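PDB 4N0P: pilus assembly protein CpaE from Caulobacter crescentus, which takes part in pilus assembly and, as a whole protein, probably binds and hydrolyses ATP, the crystallised piece being its receiver-like domain. Local coordinates for residues A[23-28]-A[50-55]; A[72-77]-A[102-107]. One frame throughout, in Å; residues are numbered along the deposited sequence.

Interaction 1: residues A[23-28]-A[50-55]; sequences ITIHAF and AATIVR
Over one face of the His26 imidazole sits a single atom of Arg55, NH1, 3.3 Å above the ring plane and close to its centre. The guanidinium presents its edge to that ring, with the two planes 83° apart, while one of its own faces is covered by Ile53 CG2. Arg55 passes Phe28 on the way: its CB makes an off-centre CH-pi contact 4.2 Å from the centroid of the Phe28 ring, and CD, in the part of the chain that runs extended to NE, comes within 3.8 Å of Phe28 CE2. Ile53 CD1 also approaches the imidazole, obliquely, 3.6 Å from His26 NE2. A hydrogen bond between His26 ND1 and Tyr66 OH ties the ring to a residue outside the two strands.

On the other face of the sheet, Ile25 CD1 lies 3.6 Å from Thr52 OG1 and also meets the methyl of Ala50. Ala27 and Val54 follow, packed against helix 32-42.

Five backbone hydrogen bonds join the strands, ending with Arg55 N to Ala27 O at 2.7 Å. This is the parallel pairing of a beta-alpha-beta unit, with 51-55 as the outermost strand on its side of a receiver-like, five-stranded alpha/beta fold.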
# COMPACT_ATOMS: atom_id res chain seq x y z
N ILE A 23 4.68 12.16 5.30
CA ILE A 23 4.69 10.77 5.70
C ILE A 23 5.77 10.04 4.93
O ILE A 23 6.31 10.55 3.94
CB ILE A 23 3.28 10.11 5.44
CG1 ILE A 23 2.89 10.18 3.93
CG2 ILE A 23 2.18 10.69 6.35
CD1 ILE A 23 1.72 9.30 3.55
N THR A 24 6.10 8.84 5.39
CA THR A 24 7.02 7.94 4.69
C THR A 24 6.20 6.78 4.18
O THR A 24 5.37 6.23 4.94
CB THR A 24 8.17 7.49 5.60
OG1 THR A 24 7.61 7.05 6.85
CG2 THR A 24 9.18 8.59 5.85
N ILE A 25 6.36 6.45 2.90
CA ILE A 25 5.63 5.36 2.26
C ILE A 25 6.63 4.34 1.73
O ILE A 25 7.52 4.73 0.99
CB ILE A 25 4.73 5.85 1.08
CG1 ILE A 25 3.70 6.93 1.49
CG2 ILE A 25 4.05 4.63 0.37
CD1 ILE A 25 3.00 7.64 0.25
N HIS A 26 6.47 3.07 2.07
CA HIS A 26 7.30 2.00 1.50
C HIS A 26 6.38 1.13 0.67
O HIS A 26 5.42 0.58 1.22
CB HIS A 26 8.00 1.15 2.57
CG HIS A 26 9.09 1.86 3.33
ND1 HIS A 26 9.75 1.22 4.38
CD2 HIS A 26 9.58 3.11 3.18
CE1 HIS A 26 10.60 2.12 4.85
NE2 HIS A 26 10.56 3.27 4.15
N ALA A 27 6.65 1.02 -0.64
CA ALA A 27 5.79 0.19 -1.48
C ALA A 27 6.60 -1.04 -1.91
O ALA A 27 7.66 -0.91 -2.49
CB ALA A 27 5.30 1.00 -2.69
N PHE A 28 6.14 -2.22 -1.56
CA PHE A 28 6.79 -3.49 -1.95
C PHE A 28 5.94 -4.08 -3.02
O PHE A 28 4.91 -4.68 -2.71
CB PHE A 28 6.92 -4.44 -0.75
CG PHE A 28 7.93 -4.00 0.27
CD1 PHE A 28 7.59 -3.08 1.26
CD2 PHE A 28 9.22 -4.54 0.29
CE1 PHE A 28 8.53 -2.65 2.20
CE2 PHE A 28 10.15 -4.12 1.23
CZ PHE A 28 9.80 -3.17 2.17
N ALA A 50 5.52 13.55 0.77
CA ALA A 50 5.62 12.12 1.09
C ALA A 50 6.93 11.57 0.57
O ALA A 50 7.27 11.76 -0.61
CB ALA A 50 4.46 11.34 0.52
N ALA A 51 7.69 10.92 1.43
CA ALA A 51 8.92 10.26 0.96
C ALA A 51 8.50 8.85 0.56
O ALA A 51 8.15 8.07 1.44
CB ALA A 51 9.96 10.25 2.09
N THR A 52 8.44 8.55 -0.75
CA THR A 52 7.96 7.24 -1.21
C THR A 52 9.11 6.42 -1.77
O THR A 52 9.78 6.88 -2.69
CB THR A 52 6.86 7.41 -2.31
OG1 THR A 52 5.83 8.28 -1.85
CG2 THR A 52 6.28 6.06 -2.78
N ILE A 53 9.30 5.21 -1.25
CA ILE A 53 10.34 4.29 -1.70
C ILE A 53 9.68 3.06 -2.26
O ILE A 53 8.91 2.38 -1.56
CB ILE A 53 11.32 3.91 -0.55
CG1 ILE A 53 11.97 5.14 0.10
CG2 ILE A 53 12.42 2.96 -1.09
CD1 ILE A 53 12.47 4.81 1.51
N VAL A 54 9.98 2.75 -3.55
CA VAL A 54 9.41 1.57 -4.18
C VAL A 54 10.49 0.43 -4.11
O VAL A 54 11.68 0.66 -4.40
CB VAL A 54 8.90 1.94 -5.60
CG1 VAL A 54 8.28 0.74 -6.29
CG2 VAL A 54 7.87 3.05 -5.51
N ARG A 55 10.10 -0.72 -3.56
CA ARG A 55 11.00 -1.87 -3.41
C ARG A 55 10.41 -3.09 -4.13
O ARG A 55 9.22 -3.13 -4.42
CB ARG A 55 11.32 -2.17 -1.93
CG ARG A 55 12.21 -1.11 -1.31
CD ARG A 55 12.47 -1.38 0.14
NE ARG A 55 13.47 -0.45 0.64
CZ ARG A 55 13.22 0.52 1.50
NH1 ARG A 55 11.99 0.70 1.98
NH2 ARG A 55 14.19 1.34 1.88

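Interaction 2: residues A[72-77]-A[102-107]; sequences PSLVMV and KVVVVG
Strands 74-77 and 102-107 are two neighbouring inner strands of the receiver-like sheet, parallel and joined by helix 83-94 in a beta-alpha-beta crossover. Leu74 and Val104 make a close apolar contact between them, with Leu74 CD1 3.6 Å from Val104 CG2. Because Leu74 CG stands opposite its own backbone N (chi1 176°), the leucine end leans across to the neighbouring strand, where CD1 also rests 3.9 Å from Lys102 CB. The rest of the lysine chain leads away from this strand.

The backbones are laced by five hydrogen bonds. The series starts with Lys102 N to Ser73 O and finishes with Val106 N to Val77 O at 2.8 Å. Between them, Val75 turns both its N and its O to strand 102-107, bonding Lys102 O and Val104 N, the residues either side of its partner Val103.

Helix 133-144 lies against the face bearing Leu74 and Val104, through Val140 and Leu143. Val75, Val77, Val103 and Val105 occupy the other face, where branched side chains meet methyl to methyl: Val77 CG2 is 4.0 Å from Val105 CG2 and also approaches Val103 CG1. Back on the leucine face, the thioether chain of Met76 bends at its last torsion (chi3 71°), and its terminal CE lies 4.2 Å from Val106 CG2.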
# COMPACT_ATOMS: atom_id res chain seq x y z
N PRO A 72 7.25 2.25 8.30
CA PRO A 72 7.01 3.68 8.06
C PRO A 72 5.52 4.04 8.31
O PRO A 72 4.74 3.17 8.70
CB PRO A 72 7.37 3.83 6.57
CG PRO A 72 6.90 2.55 5.98
CD PRO A 72 7.30 1.51 7.02
N SER A 73 5.10 5.27 7.94
CA SER A 73 3.70 5.68 8.11
C SER A 73 2.75 4.78 7.32
O SER A 73 1.68 4.42 7.82
CB SER A 73 3.52 7.13 7.63
OG SER A 73 4.62 7.97 7.93
N LEU A 74 3.15 4.40 6.09
CA LEU A 74 2.31 3.64 5.20
C LEU A 74 3.12 2.57 4.47
O LEU A 74 4.19 2.88 3.93
CB LEU A 74 1.63 4.59 4.17
CG LEU A 74 0.77 3.92 3.08
CD1 LEU A 74 -0.44 3.27 3.68
CD2 LEU A 74 0.27 4.94 2.07
N VAL A 75 2.64 1.34 4.51
CA VAL A 75 3.25 0.19 3.83
C VAL A 75 2.28 -0.24 2.73
O VAL A 75 1.12 -0.57 3.03
CB VAL A 75 3.58 -0.98 4.80
CG1 VAL A 75 4.09 -2.19 4.01
CG2 VAL A 75 4.61 -0.55 5.84
N MET A 76 2.72 -0.23 1.48
CA MET A 76 1.89 -0.69 0.35
C MET A 76 2.46 -2.02 -0.11
O MET A 76 3.68 -2.14 -0.27
CB MET A 76 1.90 0.34 -0.80
CG MET A 76 1.30 1.66 -0.42
SD MET A 76 1.22 2.80 -1.85
CE MET A 76 -0.02 2.07 -2.80
N VAL A 77 1.62 -3.05 -0.21
CA VAL A 77 2.13 -4.39 -0.55
C VAL A 77 1.33 -5.04 -1.67
O VAL A 77 0.15 -4.77 -1.86
CB VAL A 77 2.21 -5.33 0.67
CG1 VAL A 77 3.26 -4.85 1.69
CG2 VAL A 77 0.83 -5.49 1.33
N LYS A 102 -0.08 2.24 8.68
CA LYS A 102 -1.25 1.83 7.87
C LYS A 102 -0.78 0.88 6.79
O LYS A 102 0.34 1.02 6.29
CB LYS A 102 -1.92 3.06 7.24
CG LYS A 102 -2.54 3.99 8.31
CD LYS A 102 -3.23 5.18 7.69
CE LYS A 102 -3.58 6.23 8.74
NZ LYS A 102 -4.62 5.75 9.69
N VAL A 103 -1.63 -0.07 6.41
CA VAL A 103 -1.28 -1.03 5.37
C VAL A 103 -2.29 -0.94 4.23
O VAL A 103 -3.51 -0.97 4.46
CB VAL A 103 -1.13 -2.48 5.92
CG1 VAL A 103 -0.96 -3.51 4.78
CG2 VAL A 103 0.04 -2.58 6.91
N VAL A 104 -1.78 -0.84 3.00
CA VAL A 104 -2.62 -0.79 1.80
C VAL A 104 -2.20 -1.98 0.94
O VAL A 104 -1.01 -2.17 0.73
CB VAL A 104 -2.49 0.57 1.05
CG1 VAL A 104 -3.15 0.49 -0.32
CG2 VAL A 104 -3.11 1.70 1.87
N VAL A 105 -3.15 -2.73 0.42
CA VAL A 105 -2.86 -3.88 -0.43
C VAL A 105 -3.24 -3.53 -1.86
O VAL A 105 -4.31 -2.98 -2.09
CB VAL A 105 -3.61 -5.15 0.07
CG1 VAL A 105 -3.48 -6.33 -0.93
CG2 VAL A 105 -3.15 -5.56 1.49
N VAL A 106 -2.36 -3.86 -2.82
CA VAL A 106 -2.66 -3.71 -4.24
C VAL A 106 -2.81 -5.12 -4.79
O VAL A 106 -1.92 -5.94 -4.60
CB VAL A 106 -1.57 -2.91 -5.01
CG1 VAL A 106 -1.96 -2.78 -6.48
CG2 VAL A 106 -1.35 -1.53 -4.38
N GLY A 107 -3.94 -5.42 -5.40
CA GLY A 107 -4.18 -6.76 -5.93
C GLY A 107 -4.77 -6.76 -7.33
O GLY A 107 -5.14 -5.70 -7.82

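Interactions 1 and 2 belong to one parallel sheet and follow one another along the chain, their centres about 9 Å apart. Strands 24-28 and 74-77 are neighbours and sew the two pairs together: Phe28 N lies 2.8 Å from Met76 O and His26 O 2.8 Å from Met76 N, both probable hydrogen bonds. Side chains meet there too. Pro72 CG packs 3.5 Å from His26 CG, so the imidazole that receives Arg55 in interaction 1 also touches the start of interaction 2. On the other face Ile25 touches Leu74 and Met76, and Ala27 touches Met76. Interaction 2 lies at the centre of the domain, whereas interaction 1 reaches an outer edge of the sheet.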